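Local structure of DNA mismatch repair protein MutS (Thermus aquaticus, 1EWQ) at residues P15-Q19 and L107-E111; D29-Q35 and R91-Q97; A47-A51 and P69-I73. The protein recognises mismatched and unpaired bases in duplex DNA as the first step of mismatch repair, and has a weak ATPase activity. All blocks are in the same frame, centred on the assembly; numbering follows the deposited sequence.

Interaction 1: residues P15-Q19 and L107-E111; sequences PLLQQ and LVRRE. With nucleotides of chain B.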
loop_
_atom_site.group_PDB
_atom_site.type_symbol
_atom_site.label_atom_id
_atom_site.label_comp_id
_atom_site.label_asym_id
_atom_site.label_seq_id
_atom_site.Cartn_x
_atom_site.Cartn_y
_atom_site.Cartn_z
ATOM N N PRO C 15 18.501 -37.003 4.170
ATOM C CA PRO C 15 17.903 -37.363 2.879
ATOM C C PRO C 15 16.819 -36.396 2.392
ATOM O O PRO C 15 16.858 -35.947 1.246
ATOM C CB PRO C 15 17.358 -38.763 3.138
ATOM C CG PRO C 15 18.376 -39.326 4.063
ATOM C CD PRO C 15 18.595 -38.189 5.042
ATOM N N LEU C 16 15.859 -36.083 3.263
ATOM C CA LEU C 16 14.769 -35.167 2.921
ATOM C C LEU C 16 15.311 -33.826 2.437
ATOM O O LEU C 16 14.903 -33.322 1.388
ATOM C CB LEU C 16 13.853 -34.929 4.130
ATOM C CG LEU C 16 12.647 -34.010 3.889
ATOM C CD1 LEU C 16 11.711 -34.653 2.878
ATOM C CD2 LEU C 16 11.908 -33.749 5.201
ATOM N N LEU C 17 16.231 -33.256 3.209
ATOM C CA LEU C 17 16.823 -31.975 2.852
ATOM C C LEU C 17 17.558 -32.050 1.516
ATOM O O LEU C 17 17.769 -31.036 0.856
ATOM C CB LEU C 17 17.759 -31.498 3.966
ATOM C CG LEU C 17 17.019 -31.094 5.245
ATOM C CD1 LEU C 17 18.016 -30.682 6.325
ATOM C CD2 LEU C 17 16.063 -29.945 4.929
ATOM N N GLN C 18 17.942 -33.256 1.119
ATOM C CA GLN C 18 18.620 -33.445 -0.155
ATOM C C GLN C 18 17.575 -33.359 -1.247
ATOM O O GLN C 18 17.696 -32.562 -2.172
ATOM C CB GLN C 18 19.306 -34.811 -0.210
ATOM C CG GLN C 18 20.783 -34.765 0.126
ATOM C CD GLN C 18 21.574 -33.931 -0.862
ATOM O OE1 GLN C 18 21.536 -34.176 -2.068
ATOM N NE2 GLN C 18 22.300 -32.939 -0.354
ATOM N N GLN C 19 16.546 -34.190 -1.122
ATOM C CA GLN C 19 15.447 -34.220 -2.073
ATOM C C GLN C 19 14.953 -32.786 -2.255
ATOM O O GLN C 19 14.597 -32.376 -3.360
ATOM C CB GLN C 19 14.328 -35.110 -1.523
ATOM C CG GLN C 19 13.103 -35.223 -2.404
ATOM C CD GLN C 19 12.046 -36.130 -1.808
ATOM O OE1 GLN C 19 11.585 -35.908 -0.689
ATOM N NE2 GLN C 19 11.659 -37.160 -2.554
ATOM N N LEU C 107 12.077 -42.712 0.898
ATOM C CA LEU C 107 11.679 -41.319 0.752
ATOM C C LEU C 107 10.542 -41.168 -0.262
ATOM O O LEU C 107 10.624 -41.687 -1.374
ATOM C CB LEU C 107 12.899 -40.498 0.325
ATOM C CG LEU C 107 12.886 -38.993 0.588
ATOM C CD1 LEU C 107 12.580 -38.722 2.057
ATOM C CD2 LEU C 107 14.241 -38.406 0.206
ATOM N N VAL C 108 9.479 -40.469 0.126
ATOM C CA VAL C 108 8.340 -40.266 -0.765
ATOM C C VAL C 108 8.755 -39.494 -2.018
ATOM O O VAL C 108 9.599 -38.597 -1.955
ATOM C CB VAL C 108 7.201 -39.491 -0.060
ATOM C CG1 VAL C 108 6.055 -39.242 -1.031
ATOM C CG2 VAL C 108 6.706 -40.276 1.144
ATOM N N ARG C 109 8.167 -39.861 -3.156
ATOM C CA ARG C 109 8.469 -39.197 -4.423
ATOM C C ARG C 109 7.971 -37.753 -4.397
ATOM O O ARG C 109 6.780 -37.504 -4.196
ATOM C CB ARG C 109 7.795 -39.923 -5.599
ATOM C CG ARG C 109 8.233 -41.372 -5.835
ATOM C CD ARG C 109 7.434 -41.997 -6.987
ATOM N NE ARG C 109 7.659 -43.435 -7.129
ATOM C CZ ARG C 109 6.948 -44.229 -7.930
ATOM N NH1 ARG C 109 5.965 -43.718 -8.661
ATOM N NH2 ARG C 109 7.218 -45.529 -8.002
ATOM N N ARG C 110 8.883 -36.807 -4.597
ATOM C CA ARG C 110 8.518 -35.396 -4.619
ATOM C C ARG C 110 9.096 -34.692 -5.836
ATOM O O ARG C 110 10.288 -34.804 -6.139
ATOM C CB ARG C 110 8.975 -34.704 -3.335
ATOM C CG ARG C 110 8.248 -35.253 -2.135
ATOM C CD ARG C 110 8.699 -34.667 -0.815
ATOM N NE ARG C 110 8.178 -35.494 0.266
ATOM C CZ ARG C 110 8.381 -35.271 1.557
ATOM N NH1 ARG C 110 9.102 -34.231 1.946
ATOM N NH2 ARG C 110 7.864 -36.096 2.457
ATOM N N GLU C 111 8.223 -33.974 -6.535
ATOM C CA GLU C 111 8.601 -33.242 -7.730
ATOM C C GLU C 111 7.770 -31.966 -7.791
ATOM O O GLU C 111 6.760 -31.833 -7.101
ATOM C CB GLU C 111 8.305 -34.083 -8.976
ATOM C CG GLU C 111 8.697 -35.547 -8.857
ATOM C CD GLU C 111 8.123 -36.393 -9.980
ATOM O OE1 GLU C 111 6.884 -36.404 -10.145
ATOM O OE2 GLU C 111 8.910 -37.050 -10.694
ATOM P P DT B 15 15.336 -37.852 6.445
ATOM O OP1 DT B 15 16.033 -36.808 5.653
ATOM O OP2 DT B 15 15.331 -39.263 5.970
ATOM O "O5'" DT B 15 15.965 -37.797 7.901
ATOM C "C5'" DT B 15 15.173 -38.143 9.025
ATOM C "C4'" DT B 15 15.976 -37.999 10.295
ATOM O "O4'" DT B 15 15.177 -38.540 11.367
ATOM C "C3'" DT B 15 17.262 -38.815 10.303
ATOM O "O3'" DT B 15 18.212 -38.181 11.166
ATOM C "C2'" DT B 15 16.810 -40.164 10.828
ATOM C "C1'" DT B 15 15.649 -39.822 11.751
ATOM N N1 DT B 15 14.503 -40.743 11.655
ATOM C C2 DT B 15 13.779 -40.992 12.800
ATOM O O2 DT B 15 14.053 -40.496 13.887
ATOM N N3 DT B 15 12.710 -41.841 12.627
ATOM C C4 DT B 15 12.306 -42.450 11.454
ATOM O O4 DT B 15 11.315 -43.184 11.452
ATOM C C5 DT B 15 13.117 -42.148 10.294
ATOM C C7 DT B 15 12.751 -42.757 8.977
ATOM C C6 DT B 15 14.165 -41.327 10.453
ATOM P P DC B 14 9.088 -39.598 4.033
ATOM O OP1 DC B 14 9.620 -39.250 2.690
ATOM O OP2 DC B 14 8.704 -41.005 4.328
ATOM O "O5'" DC B 14 10.154 -39.086 5.102
ATOM C "C5'" DC B 14 10.501 -37.704 5.150
ATOM C "C4'" DC B 14 11.441 -37.426 6.299
ATOM O "O4'" DC B 14 10.793 -37.726 7.560
ATOM C "C3'" DC B 14 12.736 -38.236 6.283
ATOM O "O3'" DC B 14 13.817 -37.390 6.692
ATOM C "C2'" DC B 14 12.481 -39.324 7.313
ATOM C "C1'" DC B 14 11.615 -38.594 8.328
ATOM N N1 DC B 14 10.738 -39.444 9.168
ATOM C C2 DC B 14 10.877 -39.388 10.570
ATOM O O2 DC B 14 11.757 -38.660 11.062
ATOM N N3 DC B 14 10.054 -40.130 11.347
ATOM C C4 DC B 14 9.129 -40.909 10.784
ATOM N N4 DC B 14 8.325 -41.607 11.591
ATOM C C5 DC B 14 8.983 -41.005 9.365
ATOM C C6 DC B 14 9.799 -40.262 8.603
#

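Interaction 2: residues D29-Q35 and R91-Q97; sequences DYLLLFQ and RLAVADQ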
loop_
_atom_site.group_PDB
_atom_site.type_symbol
_atom_site.label_atom_id
_atom_site.label_comp_id
_atom_site.label_asym_id
_atom_site.label_seq_id
_atom_site.Cartn_x
_atom_site.Cartn_y
_atom_site.Cartn_z
ATOM N N ASP C 29 14.678 -18.781 -9.517
ATOM C CA ASP C 29 13.886 -17.565 -9.372
ATOM C C ASP C 29 12.487 -17.780 -8.815
ATOM O O ASP C 29 11.618 -16.917 -8.949
ATOM C CB ASP C 29 13.799 -16.846 -10.714
ATOM C CG ASP C 29 15.170 -16.570 -11.310
ATOM O OD1 ASP C 29 15.999 -15.916 -10.631
ATOM O OD2 ASP C 29 15.412 -17.010 -12.459
ATOM N N TYR C 30 12.276 -18.930 -8.185
ATOM C CA TYR C 30 10.981 -19.243 -7.595
ATOM C C TYR C 30 11.165 -19.574 -6.127
ATOM O O TYR C 30 12.245 -20.006 -5.715
ATOM C CB TYR C 30 10.341 -20.462 -8.272
ATOM C CG TYR C 30 10.032 -20.292 -9.738
ATOM C CD1 TYR C 30 11.053 -20.201 -10.685
ATOM C CD2 TYR C 30 8.715 -20.217 -10.182
ATOM C CE1 TYR C 30 10.766 -20.040 -12.033
ATOM C CE2 TYR C 30 8.420 -20.055 -11.525
ATOM C CZ TYR C 30 9.448 -19.967 -12.441
ATOM O OH TYR C 30 9.156 -19.795 -13.767
ATOM N N LEU C 31 10.122 -19.355 -5.335
ATOM C CA LEU C 31 10.182 -19.710 -3.929
ATOM C C LEU C 31 9.580 -21.100 -3.931
ATOM O O LEU C 31 8.406 -21.276 -4.263
ATOM C CB LEU C 31 9.341 -18.775 -3.062
ATOM C CG LEU C 31 9.397 -19.133 -1.572
ATOM C CD1 LEU C 31 10.849 -19.143 -1.108
ATOM C CD2 LEU C 31 8.589 -18.141 -0.759
ATOM N N LEU C 32 10.395 -22.089 -3.582
ATOM C CA LEU C 32 9.950 -23.473 -3.573
ATOM C C LEU C 32 9.223 -23.871 -2.294
ATOM O O LEU C 32 9.732 -23.677 -1.186
ATOM C CB LEU C 32 11.151 -24.392 -3.805
ATOM C CG LEU C 32 10.847 -25.858 -4.121
ATOM C CD1 LEU C 32 11.847 -26.365 -5.138
ATOM C CD2 LEU C 32 10.877 -26.687 -2.854
ATOM N N LEU C 33 8.019 -24.413 -2.465
ATOM C CA LEU C 33 7.192 -24.874 -1.359
ATOM C C LEU C 33 7.272 -26.388 -1.418
ATOM O O LEU C 33 6.661 -27.027 -2.276
ATOM C CB LEU C 33 5.751 -24.385 -1.526
ATOM C CG LEU C 33 5.631 -22.853 -1.486
ATOM C CD1 LEU C 33 4.186 -22.428 -1.689
ATOM C CD2 LEU C 33 6.148 -22.331 -0.153
ATOM N N PHE C 34 8.057 -26.943 -0.502
ATOM C CA PHE C 34 8.328 -28.374 -0.422
ATOM C C PHE C 34 7.345 -29.109 0.479
ATOM O O PHE C 34 7.385 -28.973 1.709
ATOM C CB PHE C 34 9.757 -28.555 0.095
ATOM C CG PHE C 34 10.321 -29.929 -0.099
ATOM C CD1 PHE C 34 10.399 -30.495 -1.371
ATOM C CD2 PHE C 34 10.845 -30.632 0.983
ATOM C CE1 PHE C 34 10.995 -31.741 -1.563
ATOM C CE2 PHE C 34 11.444 -31.877 0.807
ATOM C CZ PHE C 34 11.520 -32.435 -0.471
ATOM N N GLN C 35 6.468 -29.898 -0.136
ATOM C CA GLN C 35 5.462 -30.666 0.592
ATOM C C GLN C 35 6.036 -31.814 1.430
ATOM O O GLN C 35 6.797 -32.645 0.931
ATOM C CB GLN C 35 4.441 -31.218 -0.405
ATOM C CG GLN C 35 3.831 -32.578 -0.064
ATOM C CD GLN C 35 2.716 -32.502 0.942
ATOM O OE1 GLN C 35 1.717 -33.223 0.840
ATOM N NE2 GLN C 35 2.878 -31.638 1.940
ATOM N N ARG C 91 7.356 -15.739 -7.002
ATOM C CA ARG C 91 6.963 -16.706 -8.026
ATOM C C ARG C 91 7.006 -17.986 -7.189
ATOM O O ARG C 91 7.876 -18.122 -6.338
ATOM C CB ARG C 91 7.988 -16.814 -9.159
ATOM C CG ARG C 91 8.041 -15.645 -10.139
ATOM C CD ARG C 91 8.812 -16.067 -11.388
ATOM N NE ARG C 91 9.273 -14.948 -12.199
ATOM C CZ ARG C 91 10.267 -14.132 -11.860
ATOM N NH1 ARG C 91 10.915 -14.309 -10.715
ATOM N NH2 ARG C 91 10.621 -13.140 -12.668
ATOM N N LEU C 92 6.094 -18.925 -7.408
ATOM C CA LEU C 92 6.101 -20.133 -6.591
ATOM C C LEU C 92 6.244 -21.453 -7.339
ATOM O O LEU C 92 5.531 -21.720 -8.304
ATOM C CB LEU C 92 4.828 -20.193 -5.749
ATOM C CG LEU C 92 4.408 -18.909 -5.034
ATOM C CD1 LEU C 92 3.027 -19.099 -4.435
ATOM C CD2 LEU C 92 5.431 -18.549 -3.980
ATOM N N ALA C 93 7.174 -22.278 -6.875
ATOM C CA ALA C 93 7.388 -23.602 -7.448
ATOM C C ALA C 93 6.804 -24.556 -6.412
ATOM O O ALA C 93 7.280 -24.622 -5.280
ATOM C CB ALA C 93 8.871 -23.871 -7.643
ATOM N N VAL C 94 5.756 -25.273 -6.800
ATOM C CA VAL C 94 5.074 -26.196 -5.906
ATOM C C VAL C 94 5.559 -27.623 -6.073
ATOM O O VAL C 94 5.373 -28.238 -7.123
ATOM C CB VAL C 94 3.547 -26.155 -6.139
ATOM C CG1 VAL C 94 2.851 -27.231 -5.316
ATOM C CG2 VAL C 94 3.017 -24.784 -5.760
ATOM N N ALA C 95 6.191 -28.142 -5.030
ATOM C CA ALA C 95 6.689 -29.503 -5.044
ATOM C C ALA C 95 5.791 -30.333 -4.139
ATOM O O ALA C 95 5.734 -30.102 -2.932
ATOM C CB ALA C 95 8.115 -29.540 -4.548
ATOM N N ASP C 96 5.073 -31.285 -4.726
ATOM C CA ASP C 96 4.181 -32.141 -3.951
ATOM C C ASP C 96 4.690 -33.573 -3.872
ATOM O O ASP C 96 5.681 -33.939 -4.507
ATOM C CB ASP C 96 2.778 -32.171 -4.568
ATOM C CG ASP C 96 2.107 -30.813 -4.576
ATOM O OD1 ASP C 96 2.158 -30.121 -3.541
ATOM O OD2 ASP C 96 1.514 -30.450 -5.613
ATOM N N GLN C 97 3.995 -34.378 -3.077
ATOM C CA GLN C 97 4.319 -35.784 -2.936
ATOM C C GLN C 97 3.519 -36.470 -4.037
ATOM O O GLN C 97 2.292 -36.508 -4.000
ATOM C CB GLN C 97 3.915 -36.282 -1.545
ATOM C CG GLN C 97 4.765 -35.667 -0.437
ATOM C CD GLN C 97 4.353 -36.097 0.956
ATOM O OE1 GLN C 97 5.068 -35.849 1.926
ATOM N NE2 GLN C 97 3.195 -36.737 1.064
#

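Interaction 3: residues A47-A51 and P69-I73; sequences AERLA and PMAGI. With nucleotides of chain A.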
loop_
_atom_site.group_PDB
_atom_site.type_symbol
_atom_site.label_atom_id
_atom_site.label_comp_id
_atom_site.label_asym_id
_atom_site.label_seq_id
_atom_site.Cartn_x
_atom_site.Cartn_y
_atom_site.Cartn_z
ATOM N N ALA C 47 13.399 -20.562 4.337
ATOM C CA ALA C 47 12.508 -20.735 5.477
ATOM C C ALA C 47 12.407 -19.382 6.162
ATOM O O ALA C 47 11.369 -19.024 6.723
ATOM C CB ALA C 47 13.077 -21.770 6.441
ATOM N N GLU C 48 13.500 -18.630 6.101
ATOM C CA GLU C 48 13.555 -17.304 6.698
ATOM C C GLU C 48 12.663 -16.385 5.876
ATOM O O GLU C 48 11.836 -15.656 6.420
ATOM C CB GLU C 48 14.993 -16.786 6.698
ATOM C CG GLU C 48 15.998 -17.786 7.233
ATOM C CD GLU C 48 17.408 -17.222 7.336
ATOM O OE1 GLU C 48 17.910 -16.646 6.348
ATOM O OE2 GLU C 48 18.019 -17.365 8.413
ATOM N N ARG C 49 12.836 -16.430 4.559
ATOM C CA ARG C 49 12.026 -15.623 3.653
ATOM C C ARG C 49 10.546 -15.876 3.925
ATOM O O ARG C 49 9.794 -14.952 4.234
ATOM C CB ARG C 49 12.322 -16.001 2.205
ATOM C CG ARG C 49 13.693 -15.604 1.696
ATOM C CD ARG C 49 13.890 -16.143 0.287
ATOM N NE ARG C 49 15.042 -15.553 -0.386
ATOM C CZ ARG C 49 15.128 -14.273 -0.738
ATOM N NH1 ARG C 49 14.119 -13.443 -0.478
ATOM N NH2 ARG C 49 16.220 -13.823 -1.349
ATOM N N LEU C 50 10.145 -17.140 3.804
ATOM C CA LEU C 50 8.761 -17.558 4.013
ATOM C C LEU C 50 8.191 -17.074 5.340
ATOM O O LEU C 50 7.100 -16.508 5.384
ATOM C CB LEU C 50 8.652 -19.087 3.953
ATOM C CG LEU C 50 7.240 -19.683 4.008
ATOM C CD1 LEU C 50 6.500 -19.392 2.705
ATOM C CD2 LEU C 50 7.320 -21.180 4.242
ATOM N N ALA C 51 8.939 -17.308 6.416
ATOM C CA ALA C 51 8.529 -16.920 7.759
ATOM C C ALA C 51 8.205 -15.438 7.880
ATOM O O ALA C 51 7.146 -15.072 8.387
ATOM C CB ALA C 51 9.617 -17.298 8.764
ATOM N N PRO C 69 17.129 -23.827 9.498
ATOM C CA PRO C 69 15.887 -23.087 9.722
ATOM C C PRO C 69 14.721 -23.760 8.983
ATOM O O PRO C 69 14.913 -24.350 7.916
ATOM C CB PRO C 69 16.214 -21.705 9.165
ATOM C CG PRO C 69 17.680 -21.577 9.450
ATOM C CD PRO C 69 18.204 -22.928 9.043
HETATM N N MSE C 70 13.521 -23.672 9.551
HETATM C CA MSE C 70 12.343 -24.280 8.944
HETATM C C MSE C 70 11.082 -23.445 9.123
HETATM O O MSE C 70 10.807 -22.946 10.206
HETATM C CB MSE C 70 12.094 -25.673 9.534
HETATM C CG MSE C 70 10.836 -26.346 8.990
HETATM SE SE MSE C 70 10.480 -28.079 9.755
HETATM C CE MSE C 70 9.316 -27.522 11.184
ATOM N N ALA C 71 10.326 -23.295 8.044
ATOM C CA ALA C 71 9.065 -22.557 8.065
ATOM C C ALA C 71 8.091 -23.345 7.194
ATOM O O ALA C 71 8.491 -23.931 6.193
ATOM C CB ALA C 71 9.259 -21.165 7.516
ATOM N N GLY C 72 6.823 -23.381 7.570
ATOM C CA GLY C 72 5.876 -24.134 6.772
ATOM C C GLY C 72 4.440 -23.702 6.949
ATOM O O GLY C 72 4.105 -23.010 7.904
ATOM N N ILE C 73 3.590 -24.126 6.020
ATOM C CA ILE C 73 2.178 -23.788 6.056
ATOM C C ILE C 73 1.353 -25.031 5.761
ATOM O O ILE C 73 1.763 -25.882 4.973
ATOM C CB ILE C 73 1.844 -22.715 5.002
ATOM C CG1 ILE C 73 2.217 -23.231 3.605
ATOM C CG2 ILE C 73 2.581 -21.416 5.332
ATOM C CD1 ILE C 73 1.854 -22.297 2.474
ATOM P P DT A 13 6.719 -25.281 16.140
ATOM O OP1 DT A 13 7.523 -24.285 16.895
ATOM O OP2 DT A 13 5.755 -26.151 16.861
ATOM O "O5'" DT A 13 5.941 -24.531 14.983
ATOM C "C5'" DT A 13 5.861 -25.173 13.731
ATOM C "C4'" DT A 13 5.678 -24.178 12.618
ATOM O "O4'" DT A 13 6.060 -24.894 11.433
ATOM C "C3'" DT A 13 4.223 -23.767 12.424
ATOM O "O3'" DT A 13 4.117 -22.429 11.923
ATOM C "C2'" DT A 13 3.683 -24.811 11.462
ATOM C "C1'" DT A 13 4.916 -25.325 10.717
ATOM N N1 DT A 13 4.999 -26.799 10.609
ATOM C C2 DT A 13 5.759 -27.326 9.590
ATOM O O2 DT A 13 6.388 -26.638 8.803
ATOM N N3 DT A 13 5.759 -28.695 9.526
ATOM C C4 DT A 13 5.099 -29.570 10.362
ATOM O O4 DT A 13 5.169 -30.775 10.160
ATOM C C5 DT A 13 4.348 -28.955 11.430
ATOM C C7 DT A 13 3.633 -29.827 12.413
ATOM C C6 DT A 13 4.329 -27.616 11.496
#

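Interaction 1: residues P15-Q19 and L107-E111
Gln-19, on the first turn of helix 15-26, reaches the backbone of residues 107-111. Gln-19 CB packs against Leu-107 CD2 at 3.7 Å. CG stands anti to the backbone N (chi1 179°) and CD continues the extended line, which carries the amide out to the backbone of Val-108. There Gln-19 NE2 donates to Val-108 O at 2.6 Å, a short and nearly straight bond (164° at the hydrogen) lying in the carbonyl plane and close to the amide plane. Gln-19 OE1 rests 3.1 Å from Arg-110 CD, and the Arg-110 chain crosses the glutamine at about a right angle. Both segments grip DNA: Leu-16 N donates to OP1 of DT15 of chain B at 2.5 Å, and Val-108 N to OP1 of DC14 of chain B at 2.8 Å. Arg-110 NH2 lies 3.6 Å from OP1 of DC14 of chain B, not hydrogen-bonded to it but probably adding electrostatic attraction. Replacing Arg-110 by an alanine would probably leave a gap beside the Gln-19 amide and deprive the DC14 phosphate of a nearby positive charge. A helix start and a loop tied by one amide thus hold consecutive phosphates of one strand, using backbone N-H groups that read no base.

Interaction 2: residues D29-Q35 and R91-Q97
Leu-31 N donates to Arg-91 O at 2.8 Å, the shortest of five backbone bonds that join strands 31-36 and 92-97 as parallel neighbours in the mixed sheet of MutS domain I. The bonds alternate: Leu-31 and Leu-33 each give an N-H and accept one, Ala-93 and Ala-95 do likewise, and Gln-35 N closes the series on Ala-95 O. The segment axes lie 4.7 Å apart with an angle of 19° between their directions. Leu-31, Leu-33, Leu-92 and Val-94 line one face of the sheet; Leu-32, Phe-34, Ala-93 and Ala-95 line the other, where helix 15-26 packs on Leu-32 and Phe-34. Ala-95 CB meets the edge of the Phe-34 ring, 4.0 Å from Phe-34 CD1. At the start of the pair, with CG anti to its carbonyl carbon (chi1 -73°), the extended Arg-91 chain passes beside Tyr-30, and Arg-91 CD lies over one face of the ring in a CH-pi contact, offset toward the rim and 4.2 Å from the centroid. Arg-91 NE bonds to Ser-203 OG, while Arg-91 NH1 donates to Asp-29 O at 3.2 Å, in the carbonyl plane and on a lone pair, although that oxygen is tilted 22° from the guanidinium plane.

Interaction 3: residues A47-A51 and P69-I73
Ala-71 CB projects from strand 67-74 into the side of helix 44-54, where three side chains of the helix gather round it. Leu-50 CD2 comes to 3.8 Å from Ala-71 CB, and the methyls of Ala-47 and Ala-51 close in at only slightly greater range, positions spaced as one turn of helix presents them. Ala-71 CB also lies 3.1 Å from Ala-47 O, an oxygen already taken by the N-H of Ala-51 inside the helix. With helix and strand segments only 6.9 Å apart at their axes and running at 44° to each other, small residues are what meet at the closest point. Ala-47 CB, aimed at the strand, also approaches Pro-69 O at 3.5 Å and touches the proline ring at CB. Leu-50 takes the other flank: CG anti to the backbone N (chi1 -174°) sends Leu-50 CD2 alongside the strand backbone, 3.6 Å from Ala-71 O.

The side chain of Met-70, a selenomethionine in this crystal, points away from the helix, to the side of the strand that meets DNA. On that side Gly-72 CA lies 3.3 Å from O2 of DT13 of chain A, where a beta carbon would collide with that oxygen, and Met-70 CE approaches the same base. No hydrogen bond crosses between helix and strand, so their contact is apolar and depends on close fit, while alternation along the strand gives one side to the helix and the other to a thymine.

Overall arrangement
All three contacts lie within MutS domain I and reach one mixed sheet, in which strands 67-74, 39-43, 31-36, 92-97 and 110-116 are successive neighbours. Along the chain they are nested: interaction 3 falls inside the loop closed by interaction 2, which falls inside that closed by interaction 1. Interaction 2 is central, its centre about 13 Å from that of interaction 1 and about 12 Å from that of interaction 3. It touches the first through Leu-16 on Phe-34 and the third through Leu-33 on Leu-50. Interactions 1 and 3, with centres about 18 Å apart, meet different DNA strands, so a single compact domain holds a backbone and approaches a base.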